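Local atomic coordinates of prephenate dehydrogenase (Aquifex aeolicus, PDB entry 2G5C), a protein that probably catalyses the NAD(+)-dependent oxidative decarboxylation of prephenate to 3-(4-hydroxyphenyl)pyruvate, a step in tyrosine biosynthesis. Residues G14-S19 with P63-L68; D89-D94 with L154-R159; I142-K147 with E174-V179; V182-P187 with I228-I233. All blocks are in the same frame, centred on the assembly; numbering follows the deposited sequence.

Interaction 1. Residues G14-S19 with P63-L68; sequences GSFAKS and PDFVML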
loop_
_atom_site.group_PDB
_atom_site.type_symbol
_atom_site.label_atom_id
_atom_site.label_comp_id
_atom_site.label_asym_id
_atom_site.label_seq_id
_atom_site.Cartn_x
_atom_site.Cartn_y
_atom_site.Cartn_z
ATOM N N GLY A 14 3.289 -27.083 0.261
ATOM C CA GLY A 14 3.200 -27.586 -1.098
ATOM C C GLY A 14 4.210 -26.957 -2.039
ATOM O O GLY A 14 4.728 -27.629 -2.927
ATOM N N SER A 15 4.500 -25.672 -1.853
ATOM C CA SER A 15 5.458 -24.985 -2.720
ATOM C C SER A 15 6.874 -25.506 -2.514
ATOM O O SER A 15 7.626 -25.676 -3.476
ATOM C CB SER A 15 5.428 -23.469 -2.476
ATOM O OG SER A 15 4.185 -22.908 -2.871
ATOM N N PHE A 16 7.244 -25.747 -1.260
ATOM C CA PHE A 16 8.575 -26.264 -0.961
ATOM C C PHE A 16 8.728 -27.636 -1.600
ATOM O O PHE A 16 9.760 -27.943 -2.194
ATOM C CB PHE A 16 8.782 -26.394 0.547
ATOM C CG PHE A 16 10.124 -26.966 0.923
ATOM C CD1 PHE A 16 11.287 -26.216 0.757
ATOM C CD2 PHE A 16 10.225 -28.257 1.428
ATOM C CE1 PHE A 16 12.534 -26.744 1.090
ATOM C CE2 PHE A 16 11.466 -28.797 1.765
ATOM C CZ PHE A 16 12.623 -28.038 1.597
ATOM N N ALA A 17 7.689 -28.454 -1.474
ATOM C CA ALA A 17 7.688 -29.802 -2.032
ATOM C C ALA A 17 7.895 -29.785 -3.545
ATOM O O ALA A 17 8.720 -30.526 -4.081
ATOM C CB ALA A 17 6.372 -30.502 -1.693
ATOM N N LYS A 18 7.142 -28.934 -4.231
ATOM C CA LYS A 18 7.250 -28.834 -5.677
ATOM C C LYS A 18 8.596 -28.244 -6.062
ATOM O O LYS A 18 9.218 -28.674 -7.033
ATOM C CB LYS A 18 6.115 -27.972 -6.227
ATOM C CG LYS A 18 4.729 -28.493 -5.869
ATOM C CD LYS A 18 3.625 -27.633 -6.462
ATOM C CE LYS A 18 3.612 -27.710 -7.981
ATOM N NZ LYS A 18 2.504 -26.902 -8.562
ATOM N N SER A 19 9.048 -27.257 -5.299
ATOM C CA SER A 19 10.328 -26.628 -5.582
ATOM C C SER A 19 11.426 -27.663 -5.412
ATOM O O SER A 19 12.461 -27.601 -6.074
ATOM C CB SER A 19 10.571 -25.451 -4.635
ATOM O OG SER A 19 9.624 -24.417 -4.847
ATOM N N PRO A 63 11.144 -39.987 8.578
ATOM C CA PRO A 63 11.723 -38.791 7.959
ATOM C C PRO A 63 13.012 -38.317 8.615
ATOM O O PRO A 63 13.152 -38.365 9.837
ATOM C CB PRO A 63 10.600 -37.769 8.083
ATOM C CG PRO A 63 9.953 -38.154 9.379
ATOM C CD PRO A 63 9.899 -39.662 9.301
ATOM N N ASP A 64 13.959 -37.871 7.794
ATOM C CA ASP A 64 15.225 -37.367 8.311
ATOM C C ASP A 64 15.367 -35.870 8.035
ATOM O O ASP A 64 16.334 -35.234 8.456
ATOM C CB ASP A 64 16.398 -38.146 7.712
ATOM C CG ASP A 64 16.296 -38.309 6.212
ATOM O OD1 ASP A 64 17.126 -39.055 5.649
ATOM O OD2 ASP A 64 15.396 -37.701 5.595
ATOM N N PHE A 65 14.385 -35.315 7.331
ATOM C CA PHE A 65 14.366 -33.893 7.003
ATOM C C PHE A 65 12.915 -33.430 7.123
ATOM O O PHE A 65 12.060 -33.867 6.365
ATOM C CB PHE A 65 14.869 -33.667 5.575
ATOM C CG PHE A 65 15.156 -32.231 5.256
ATOM C CD1 PHE A 65 16.369 -31.655 5.620
ATOM C CD2 PHE A 65 14.201 -31.441 4.623
ATOM C CE1 PHE A 65 16.627 -30.310 5.359
ATOM C CE2 PHE A 65 14.448 -30.093 4.358
ATOM C CZ PHE A 65 15.663 -29.527 4.727
ATOM N N VAL A 66 12.640 -32.550 8.078
ATOM C CA VAL A 66 11.282 -32.073 8.293
ATOM C C VAL A 66 11.124 -30.564 8.102
ATOM O O VAL A 66 11.912 -29.776 8.619
ATOM C CB VAL A 66 10.802 -32.459 9.710
ATOM C CG1 VAL A 66 9.355 -32.039 9.911
ATOM C CG2 VAL A 66 10.955 -33.965 9.910
HETATM N N MSE A 67 10.094 -30.174 7.354
HETATM C CA MSE A 67 9.818 -28.760 7.099
HETATM C C MSE A 67 8.466 -28.371 7.683
HETATM O O MSE A 67 7.423 -28.672 7.106
HETATM C CB MSE A 67 9.824 -28.473 5.594
HETATM C CG MSE A 67 9.468 -27.022 5.225
HETATM SE SE MSE A 67 10.811 -25.740 5.774
HETATM C CE MSE A 67 12.145 -26.156 4.444
ATOM N N LEU A 68 8.494 -27.710 8.836
ATOM C CA LEU A 68 7.275 -27.267 9.493
ATOM C C LEU A 68 6.661 -26.155 8.643
ATOM O O LEU A 68 7.236 -25.067 8.497
ATOM C CB LEU A 68 7.595 -26.769 10.905
ATOM C CG LEU A 68 8.230 -27.833 11.811
ATOM C CD1 LEU A 68 8.569 -27.220 13.155
ATOM C CD2 LEU A 68 7.274 -29.004 11.990
#
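Phe-16, Met-67 and Phe-65 join the first helix of the Rossmann fold, 11-22, to strand 65-68 of its sheet. Met-67, deposited as selenomethionine, lays its methyl CE over one face of the Phe-16 ring, 3.5 Å from the centroid in a CH-pi contact. The methyl sits off centre, so that CE1 and CZ of Phe-16 are the ring atoms closest to it, each 3.4 Å from CE. Behind the methyl the selenium stands 4.9 Å from the centroid of the Phe-16 ring and almost exactly on its normal, a more distant Met-aromatic contact. Bends at chi2 (68°) and chi3 (74°) curl the Met-67 chain and bring CE over the ring; an unbranched, flexible side chain suits this task. Phe-65, two residues earlier and so on the same face of the strand, offers the edge of its ring: its CE2 lies 3.9 Å from CZ of Phe-16. Further out, Trp-161 of helix 151-163 meets the Phe-16 ring edge-to-face, and Ile-6 of strand 3-7 also touches it, so a large flat residue is well used here. Ser-15 and Ser-19, which do not face the strand, pack against loop residues such as Ser-131 and Tyr-136. Ser-15 O accepts from Ser-19 N and, on the opposite face of its plane, from Ser-19 OG at 2.7 Å.

Interaction 2. Residues D89-D94 with L154-R159; sequences DATVTD and LKLVKR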
loop_
_atom_site.group_PDB
_atom_site.type_symbol
_atom_site.label_atom_id
_atom_site.label_comp_id
_atom_site.label_asym_id
_atom_site.label_seq_id
_atom_site.Cartn_x
_atom_site.Cartn_y
_atom_site.Cartn_z
ATOM N N ASP A 89 18.949 -38.370 14.470
ATOM C CA ASP A 89 19.672 -38.114 13.231
ATOM C C ASP A 89 18.887 -37.202 12.274
ATOM O O ASP A 89 19.413 -36.749 11.254
ATOM C CB ASP A 89 19.984 -39.465 12.567
ATOM C CG ASP A 89 20.769 -39.332 11.273
ATOM O OD1 ASP A 89 21.402 -38.276 11.046
ATOM O OD2 ASP A 89 20.765 -40.306 10.485
ATOM N N ALA A 90 17.636 -36.919 12.615
ATOM C CA ALA A 90 16.783 -36.082 11.772
ATOM C C ALA A 90 17.046 -34.580 11.892
ATOM O O ALA A 90 17.519 -34.096 12.922
ATOM C CB ALA A 90 15.311 -36.368 12.084
ATOM N N THR A 91 16.729 -33.853 10.823
ATOM C CA THR A 91 16.883 -32.399 10.785
ATOM C C THR A 91 15.496 -31.784 10.668
ATOM O O THR A 91 14.700 -32.199 9.825
ATOM C CB THR A 91 17.712 -31.941 9.570
ATOM O OG1 THR A 91 19.067 -32.377 9.724
ATOM C CG2 THR A 91 17.684 -30.417 9.448
ATOM N N VAL A 92 15.205 -30.806 11.519
ATOM C CA VAL A 92 13.903 -30.145 11.506
ATOM C C VAL A 92 14.058 -28.638 11.346
ATOM O O VAL A 92 14.751 -27.994 12.132
ATOM C CB VAL A 92 13.117 -30.407 12.808
ATOM C CG1 VAL A 92 11.770 -29.683 12.755
ATOM C CG2 VAL A 92 12.912 -31.903 13.006
ATOM N N THR A 93 13.402 -28.083 10.328
ATOM C CA THR A 93 13.469 -26.646 10.074
ATOM C C THR A 93 12.050 -26.154 9.769
ATOM O O THR A 93 11.144 -26.965 9.596
ATOM C CB THR A 93 14.456 -26.347 8.901
ATOM O OG1 THR A 93 14.702 -24.937 8.814
ATOM C CG2 THR A 93 13.904 -26.862 7.583
ATOM N N ASP A 94 11.840 -24.841 9.717
ATOM C CA ASP A 94 10.493 -24.330 9.464
ATOM C C ASP A 94 10.387 -23.209 8.426
ATOM O O ASP A 94 11.371 -22.815 7.793
ATOM C CB ASP A 94 9.865 -23.858 10.785
ATOM C CG ASP A 94 10.475 -22.545 11.298
ATOM O OD1 ASP A 94 11.723 -22.454 11.401
ATOM O OD2 ASP A 94 9.703 -21.608 11.608
ATOM N N LEU A 154 22.900 -26.547 9.930
ATOM C CA LEU A 154 22.687 -25.200 9.398
ATOM C C LEU A 154 23.101 -25.167 7.933
ATOM O O LEU A 154 22.351 -24.708 7.070
ATOM C CB LEU A 154 23.513 -24.170 10.171
ATOM C CG LEU A 154 23.411 -22.733 9.641
ATOM C CD1 LEU A 154 21.983 -22.219 9.827
ATOM C CD2 LEU A 154 24.397 -21.831 10.365
ATOM N N LYS A 155 24.307 -25.661 7.664
ATOM C CA LYS A 155 24.841 -25.696 6.312
ATOM C C LYS A 155 23.929 -26.507 5.407
ATOM O O LYS A 155 23.701 -26.142 4.255
ATOM C CB LYS A 155 26.249 -26.304 6.308
ATOM C CG LYS A 155 27.290 -25.482 7.053
ATOM C CD LYS A 155 28.684 -26.074 6.888
ATOM C CE LYS A 155 29.724 -25.295 7.684
ATOM N NZ LYS A 155 29.800 -23.864 7.272
ATOM N N LEU A 156 23.414 -27.613 5.930
ATOM C CA LEU A 156 22.514 -28.465 5.165
ATOM C C LEU A 156 21.295 -27.658 4.719
ATOM O O LEU A 156 21.063 -27.471 3.524
ATOM C CB LEU A 156 22.066 -29.654 6.020
ATOM C CG LEU A 156 20.974 -30.559 5.440
ATOM C CD1 LEU A 156 21.468 -31.226 4.170
ATOM C CD2 LEU A 156 20.583 -31.604 6.477
ATOM N N VAL A 157 20.528 -27.176 5.693
ATOM C CA VAL A 157 19.328 -26.392 5.427
ATOM C C VAL A 157 19.611 -25.216 4.496
ATOM O O VAL A 157 18.788 -24.885 3.644
ATOM C CB VAL A 157 18.712 -25.874 6.748
ATOM C CG1 VAL A 157 17.515 -24.985 6.459
ATOM C CG2 VAL A 157 18.289 -27.053 7.614
ATOM N N LYS A 158 20.775 -24.589 4.660
ATOM C CA LYS A 158 21.158 -23.461 3.818
ATOM C C LYS A 158 21.277 -23.896 2.363
ATOM O O LYS A 158 20.689 -23.284 1.472
ATOM C CB LYS A 158 22.496 -22.872 4.274
ATOM C CG LYS A 158 23.023 -21.780 3.348
ATOM C CD LYS A 158 24.339 -21.193 3.839
ATOM C CE LYS A 158 24.866 -20.144 2.867
ATOM N NZ LYS A 158 26.179 -19.587 3.299
ATOM N N ARG A 159 22.040 -24.957 2.124
ATOM C CA ARG A 159 22.228 -25.460 0.768
ATOM C C ARG A 159 20.912 -25.845 0.103
ATOM O O ARG A 159 20.733 -25.625 -1.093
ATOM C CB ARG A 159 23.166 -26.672 0.769
ATOM C CG ARG A 159 24.602 -26.359 1.160
ATOM C CD ARG A 159 25.518 -27.545 0.856
ATOM N NE ARG A 159 26.902 -27.312 1.264
ATOM C CZ ARG A 159 27.300 -27.189 2.527
ATOM N NH1 ARG A 159 26.417 -27.277 3.512
ATOM N NH2 ARG A 159 28.582 -26.980 2.807
#
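Strand 91-94 and helix 154-159 run with their axes 9.7 Å apart at closest approach and 52° between their directions, Thr-93 and Val-157 having the nearest CA atoms. Val-157 faces the strand with both methyls. CG1, anti to the backbone N (chi1 176°), meets Thr-93 tip to tip, 3.7 Å from its OG1; CG2 lies beside it, 3.9 Å from CG2 of Thr-91 and 4.1 Å from CB of Thr-93. Two threonines spaced by one residue thus receive the fork of a single valine, and all three beta-branched side chains are compact enough for a strand and a helix to pack closely. The hydroxyl of Thr-93 is buried but not wasted, since OG1 is hydrogen-bonded to Val-115 O of the adjoining strand 114-120. At the margin, Leu-156 brings CD2 to 3.7 Å from OG1 of Thr-91, a van der Waals contact at the less buried end of the interface. Cut back to an alanine, position 157 is likely to leave a gap facing the two threonines where CG1 and CG2 had been. Val-157 also touches Val-115 and Leu-143, so the helix spans several strands. It links the parallel neighbours 140-143 and 167-170 as a beta-alpha-beta crossover, and reaching back to strand 91-94 it forms part of the helical layer on the Rossmann sheet.

Interaction 3. Residues I142-K147 with E174-V179; sequences ILTPTK and ELHDYV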
loop_
_atom_site.group_PDB
_atom_site.type_symbol
_atom_site.label_atom_id
_atom_site.label_comp_id
_atom_site.label_asym_id
_atom_site.label_seq_id
_atom_site.Cartn_x
_atom_site.Cartn_y
_atom_site.Cartn_z
ATOM N N ILE A 142 15.645 -16.231 5.407
ATOM C CA ILE A 142 16.311 -15.899 6.653
ATOM C C ILE A 142 16.400 -17.091 7.598
ATOM O O ILE A 142 15.379 -17.630 8.035
ATOM C CB ILE A 142 15.569 -14.770 7.398
ATOM C CG1 ILE A 142 15.189 -13.649 6.424
ATOM C CG2 ILE A 142 16.443 -14.232 8.519
ATOM C CD1 ILE A 142 16.364 -12.960 5.777
ATOM N N LEU A 143 17.624 -17.506 7.904
ATOM C CA LEU A 143 17.837 -18.601 8.836
ATOM C C LEU A 143 18.284 -17.920 10.118
ATOM O O LEU A 143 19.041 -16.948 10.078
ATOM C CB LEU A 143 18.913 -19.564 8.322
ATOM C CG LEU A 143 18.581 -20.264 6.997
ATOM C CD1 LEU A 143 19.554 -21.412 6.766
ATOM C CD2 LEU A 143 17.148 -20.794 7.036
ATOM N N THR A 144 17.794 -18.407 11.251
ATOM C CA THR A 144 18.139 -17.810 12.530
ATOM C C THR A 144 18.904 -18.769 13.437
ATOM O O THR A 144 18.356 -19.322 14.391
ATOM C CB THR A 144 16.877 -17.308 13.266
ATOM O OG1 THR A 144 15.996 -18.405 13.523
ATOM C CG2 THR A 144 16.145 -16.278 12.415
ATOM N N PRO A 145 20.191 -18.980 13.142
ATOM C CA PRO A 145 20.989 -19.883 13.971
ATOM C C PRO A 145 21.346 -19.228 15.302
ATOM O O PRO A 145 21.387 -18.000 15.416
ATOM C CB PRO A 145 22.214 -20.144 13.105
ATOM C CG PRO A 145 22.398 -18.830 12.413
ATOM C CD PRO A 145 20.979 -18.477 12.002
ATOM N N THR A 146 21.578 -20.057 16.310
ATOM C CA THR A 146 21.952 -19.585 17.636
ATOM C C THR A 146 23.267 -20.266 18.001
ATOM O O THR A 146 23.932 -20.848 17.138
ATOM C CB THR A 146 20.901 -19.964 18.692
ATOM O OG1 THR A 146 20.879 -21.389 18.852
ATOM C CG2 THR A 146 19.525 -19.481 18.269
ATOM N N LYS A 147 23.640 -20.206 19.275
ATOM C CA LYS A 147 24.882 -20.833 19.711
ATOM C C LYS A 147 24.699 -22.344 19.816
ATOM O O LYS A 147 25.640 -23.105 19.605
ATOM C CB LYS A 147 25.324 -20.259 21.060
ATOM C CG LYS A 147 26.738 -20.653 21.463
ATOM C CD LYS A 147 27.177 -19.923 22.725
ATOM C CE LYS A 147 28.628 -20.232 23.081
ATOM N NZ LYS A 147 29.077 -19.448 24.265
ATOM N N GLU A 174 15.947 -12.820 17.625
ATOM C CA GLU A 174 15.405 -11.550 18.085
ATOM C C GLU A 174 15.506 -10.426 17.064
ATOM O O GLU A 174 14.594 -9.607 16.956
ATOM C CB GLU A 174 16.064 -11.127 19.405
ATOM C CG GLU A 174 17.533 -11.509 19.549
ATOM C CD GLU A 174 17.739 -13.004 19.764
ATOM O OE1 GLU A 174 17.171 -13.557 20.734
ATOM O OE2 GLU A 174 18.467 -13.626 18.962
ATOM N N LEU A 175 16.598 -10.380 16.309
ATOM C CA LEU A 175 16.747 -9.336 15.305
ATOM C C LEU A 175 15.716 -9.547 14.205
ATOM O O LEU A 175 15.148 -8.589 13.691
ATOM C CB LEU A 175 18.153 -9.337 14.706
ATOM C CG LEU A 175 18.414 -8.240 13.665
ATOM C CD1 LEU A 175 18.106 -6.865 14.256
ATOM C CD2 LEU A 175 19.865 -8.314 13.197
ATOM N N HIS A 176 15.471 -10.805 13.846
ATOM C CA HIS A 176 14.484 -11.103 12.811
ATOM C C HIS A 176 13.119 -10.555 13.200
ATOM O O HIS A 176 12.476 -9.868 12.416
ATOM C CB HIS A 176 14.389 -12.614 12.577
ATOM C CG HIS A 176 13.251 -13.025 11.690
ATOM N ND1 HIS A 176 11.945 -13.091 12.132
ATOM C CD2 HIS A 176 13.225 -13.402 10.389
ATOM C CE1 HIS A 176 11.166 -13.490 11.143
ATOM N NE2 HIS A 176 11.916 -13.685 10.074
ATOM N N ASP A 177 12.682 -10.845 14.420
ATOM C CA ASP A 177 11.378 -10.376 14.868
ATOM C C ASP A 177 11.290 -8.869 15.029
ATOM O O ASP A 177 10.208 -8.290 14.937
ATOM C CB ASP A 177 10.985 -11.071 16.167
ATOM C CG ASP A 177 10.514 -12.494 15.936
ATOM O OD1 ASP A 177 10.774 -13.031 14.836
ATOM O OD2 ASP A 177 9.897 -13.073 16.853
ATOM N N TYR A 178 12.422 -8.229 15.280
ATOM C CA TYR A 178 12.416 -6.785 15.418
ATOM C C TYR A 178 12.237 -6.183 14.030
ATOM O O TYR A 178 11.343 -5.368 13.801
ATOM C CB TYR A 178 13.734 -6.281 16.010
ATOM C CG TYR A 178 13.816 -4.770 16.033
ATOM C CD1 TYR A 178 13.077 -4.027 16.952
ATOM C CD2 TYR A 178 14.600 -4.083 15.108
ATOM C CE1 TYR A 178 13.116 -2.632 16.945
ATOM C CE2 TYR A 178 14.646 -2.693 15.094
ATOM C CZ TYR A 178 13.903 -1.977 16.012
ATOM O OH TYR A 178 13.937 -0.605 15.992
ATOM N N VAL A 179 13.104 -6.592 13.112
ATOM C CA VAL A 179 13.068 -6.088 11.750
ATOM C C VAL A 179 11.709 -6.280 11.076
ATOM O O VAL A 179 11.116 -5.331 10.567
ATOM C CB VAL A 179 14.169 -6.753 10.894
ATOM C CG1 VAL A 179 14.050 -6.303 9.433
ATOM C CG2 VAL A 179 15.536 -6.376 11.441
#
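A small buried contact between His-176 and the pair Ile-142 and Thr-144 joins strand 140-143 of the nucleotide-binding sheet, and the residues just after it, to the long helix 173-201, which runs on into the helical dimerization part. Ile-142 sets CG2 against the edge of the imidazole, 3.8 Å from CD2 of His-176, and its CB follows at 4.0 Å from the same atom. Thr-144 reaches the root of the side chain, its methyl CG2 being 4.1 Å from CB of His-176. The carbon edge of the ring therefore meets apolar branches, while its nitrogens are turned to polar partners, a division that suits histidine. ND1 donates to OD1 of the next residue, Asp-177, over 2.9 Å at 161°, with the oxygen close to the ring plane; NE2 is hydrogen-bonded to ND1 of His-118. These two bonds fix the ring's rotation, and with CG anti to the backbone N (chi1 171°) the ring reaches toward Ile-142. OD1 of Asp-177 is gripped a second time by Lys-99 N. Were a leucine to stand here instead of His-176, contact with Ile-142 might persist, but Asp-177 and His-118 would probably each lose this hydrogen-bonding mate. With Ser-97, a residue that binds NAD, about 6 Å from the His-176 side chain, this is a domain junction bordering the cofactor cleft.

Interaction 4. Residues V182-P187 with I228-I233; sequences VVSHLP and IMWRDI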
loop_
_atom_site.group_PDB
_atom_site.type_symbol
_atom_site.label_atom_id
_atom_site.label_comp_id
_atom_site.label_asym_id
_atom_site.label_seq_id
_atom_site.Cartn_x
_atom_site.Cartn_y
_atom_site.Cartn_z
ATOM N N VAL A 182 8.752 -4.317 12.368
ATOM C CA VAL A 182 8.610 -2.962 11.841
ATOM C C VAL A 182 8.294 -2.889 10.342
ATOM O O VAL A 182 7.397 -2.146 9.936
ATOM C CB VAL A 182 9.889 -2.113 12.112
ATOM C CG1 VAL A 182 9.653 -0.665 11.685
ATOM C CG2 VAL A 182 10.260 -2.176 13.596
ATOM N N VAL A 183 9.014 -3.653 9.522
ATOM C CA VAL A 183 8.801 -3.603 8.071
ATOM C C VAL A 183 7.647 -4.423 7.503
ATOM O O VAL A 183 7.277 -4.244 6.344
ATOM C CB VAL A 183 10.083 -4.015 7.292
ATOM C CG1 VAL A 183 11.269 -3.150 7.733
ATOM C CG2 VAL A 183 10.379 -5.503 7.508
ATOM N N SER A 184 7.078 -5.310 8.309
ATOM C CA SER A 184 5.986 -6.153 7.844
ATOM C C SER A 184 4.749 -6.135 8.734
ATOM O O SER A 184 3.643 -5.872 8.269
ATOM C CB SER A 184 6.476 -7.598 7.696
ATOM O OG SER A 184 5.386 -8.478 7.472
ATOM N N HIS A 185 4.928 -6.418 10.016
ATOM C CA HIS A 185 3.792 -6.451 10.928
ATOM C C HIS A 185 3.148 -5.083 11.101
ATOM O O HIS A 185 1.928 -4.954 11.004
ATOM C CB HIS A 185 4.238 -7.025 12.270
ATOM C CG HIS A 185 4.977 -8.322 12.135
ATOM N ND1 HIS A 185 5.695 -8.886 13.168
ATOM C CD2 HIS A 185 5.130 -9.149 11.073
ATOM C CE1 HIS A 185 6.259 -10.004 12.745
ATOM N NE2 HIS A 185 5.932 -10.186 11.479
ATOM N N LEU A 186 3.964 -4.063 11.348
ATOM C CA LEU A 186 3.450 -2.704 11.528
ATOM C C LEU A 186 2.616 -2.270 10.322
ATOM O O LEU A 186 1.501 -1.773 10.480
ATOM C CB LEU A 186 4.610 -1.725 11.755
ATOM C CG LEU A 186 4.288 -0.234 11.637
ATOM C CD1 LEU A 186 3.254 0.169 12.689
ATOM C CD2 LEU A 186 5.581 0.571 11.790
ATOM N N PRO A 187 3.150 -2.438 9.097
ATOM C CA PRO A 187 2.406 -2.050 7.895
ATOM C C PRO A 187 1.047 -2.740 7.824
ATOM O O PRO A 187 0.058 -2.145 7.398
ATOM C CB PRO A 187 3.333 -2.486 6.763
ATOM C CG PRO A 187 4.685 -2.275 7.351
ATOM C CD PRO A 187 4.532 -2.818 8.752
ATOM N N ILE A 228 -6.696 -14.880 11.135
ATOM C CA ILE A 228 -6.171 -15.812 12.121
ATOM C C ILE A 228 -4.647 -15.755 12.162
ATOM O O ILE A 228 -4.060 -15.676 13.239
ATOM C CB ILE A 228 -6.631 -17.266 11.823
ATOM C CG1 ILE A 228 -8.104 -17.442 12.211
ATOM C CG2 ILE A 228 -5.776 -18.259 12.594
ATOM C CD1 ILE A 228 -9.058 -16.501 11.493
HETATM N N MSE A 229 -4.013 -15.789 10.994
HETATM C CA MSE A 229 -2.556 -15.738 10.933
HETATM C C MSE A 229 -2.040 -14.468 11.595
HETATM O O MSE A 229 -1.124 -14.514 12.413
HETATM C CB MSE A 229 -2.062 -15.789 9.480
HETATM C CG MSE A 229 -0.537 -15.720 9.350
HETATM SE SE MSE A 229 0.133 -15.802 7.522
HETATM C CE MSE A 229 0.400 -13.915 7.205
ATOM N N TRP A 230 -2.634 -13.328 11.247
ATOM C CA TRP A 230 -2.194 -12.072 11.830
ATOM C C TRP A 230 -2.498 -11.967 13.321
ATOM O O TRP A 230 -1.762 -11.308 14.057
ATOM C CB TRP A 230 -2.763 -10.888 11.030
ATOM C CG TRP A 230 -1.987 -10.731 9.753
ATOM C CD1 TRP A 230 -2.355 -11.144 8.501
ATOM C CD2 TRP A 230 -0.630 -10.285 9.642
ATOM N NE1 TRP A 230 -1.304 -10.994 7.623
ATOM C CE2 TRP A 230 -0.234 -10.471 8.299
ATOM C CE3 TRP A 230 0.293 -9.754 10.553
ATOM C CZ2 TRP A 230 1.048 -10.144 7.843
ATOM C CZ3 TRP A 230 1.565 -9.429 10.101
ATOM C CH2 TRP A 230 1.931 -9.628 8.755
ATOM N N ARG A 231 -3.563 -12.621 13.779
ATOM C CA ARG A 231 -3.870 -12.606 15.209
ATOM C C ARG A 231 -2.737 -13.339 15.915
ATOM O O ARG A 231 -2.318 -12.965 17.010
ATOM C CB ARG A 231 -5.167 -13.350 15.522
ATOM C CG ARG A 231 -5.376 -13.553 17.024
ATOM C CD ARG A 231 -6.268 -14.744 17.327
ATOM N NE ARG A 231 -5.618 -16.011 17.018
ATOM C CZ ARG A 231 -6.239 -17.187 17.026
ATOM N NH1 ARG A 231 -7.529 -17.251 17.327
ATOM N NH2 ARG A 231 -5.571 -18.298 16.740
ATOM N N ASP A 232 -2.250 -14.399 15.280
ATOM C CA ASP A 232 -1.171 -15.190 15.857
ATOM C C ASP A 232 0.145 -14.422 15.800
ATOM O O ASP A 232 0.902 -14.410 16.762
ATOM C CB ASP A 232 -1.039 -16.530 15.125
ATOM C CG ASP A 232 -2.299 -17.382 15.230
ATOM O OD1 ASP A 232 -2.999 -17.283 16.258
ATOM O OD2 ASP A 232 -2.586 -18.161 14.296
ATOM N N ILE A 233 0.406 -13.770 14.674
ATOM C CA ILE A 233 1.630 -13.002 14.534
ATOM C C ILE A 233 1.654 -11.870 15.554
ATOM O O ILE A 233 2.659 -11.662 16.222
ATOM C CB ILE A 233 1.765 -12.429 13.105
ATOM C CG1 ILE A 233 1.975 -13.576 12.113
ATOM C CG2 ILE A 233 2.919 -11.436 13.040
ATOM C CD1 ILE A 233 2.077 -13.135 10.661
#
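His-185 of helix 173-201 meets Ile-233 and Trp-230 of helix 227-236 in a helix-helix contact within the all-helical dimerization domain, the axes of the two short segments 11.5 Å apart at their closest. Ile-233 places CG2 over the centre of one His-185 face, 3.5 Å from the ring centroid and 6° off its normal, so that all five ring atoms are within van der Waals reach of one methyl, a clean CH-pi contact. The same isoleucine sends CD1 over a face of Trp-230, 3.7 Å above the plane, and so serves both rings; two branches of different length suit it to this. The helix also carries Met-229 of the NAD site, and the Ile-233 side chain comes within about 4 Å of that of Ser-97, so the contact borders the cofactor cleft. Trp-230 comes to His-185 obliquely, with CZ3 of Trp-230 3.7 Å from CD2 of His-185 and the planes at 74°. Its edge also meets Ser-184, whose OG lies in the indole plane, 3.9 Å from CH2 of Trp-230. The indole is long enough to span helix axes this far apart. The helix carrying Ser-184 and His-185 is not regular: a wider, pi-type turn spans 182-185, and a kink follows at Pro-187, whose nitrogen has no hydrogen to give. Beyond the pair, Trp-230 stacks on His-188, and Leu-186 packs on Leu-194 of the second subunit.

Interactions 1 and 2 lie side by side on one sheet, their centres 11 Å apart: strands 65-68 and 91-94 are neighbours, with Val-66 N 2.7 Å from Thr-91 O, and Met-67 CE packs 3.7 Å from Thr-93 CG2. Interaction 3 continues along that sheet, Leu-143 CD1 lying 4.1 Å from Val-157 CG1 of interaction 2. From there helix 173-201 carries the chain to interaction 4, whose centre is 16 Å from that of interaction 3; both touch the second subunit. The bound NAD is nearest interaction 4: about 6 Å from the side chain of Ile-233, against about 8 Å from Met-67, 9 Å from His-176 and 12 Å from Thr-93.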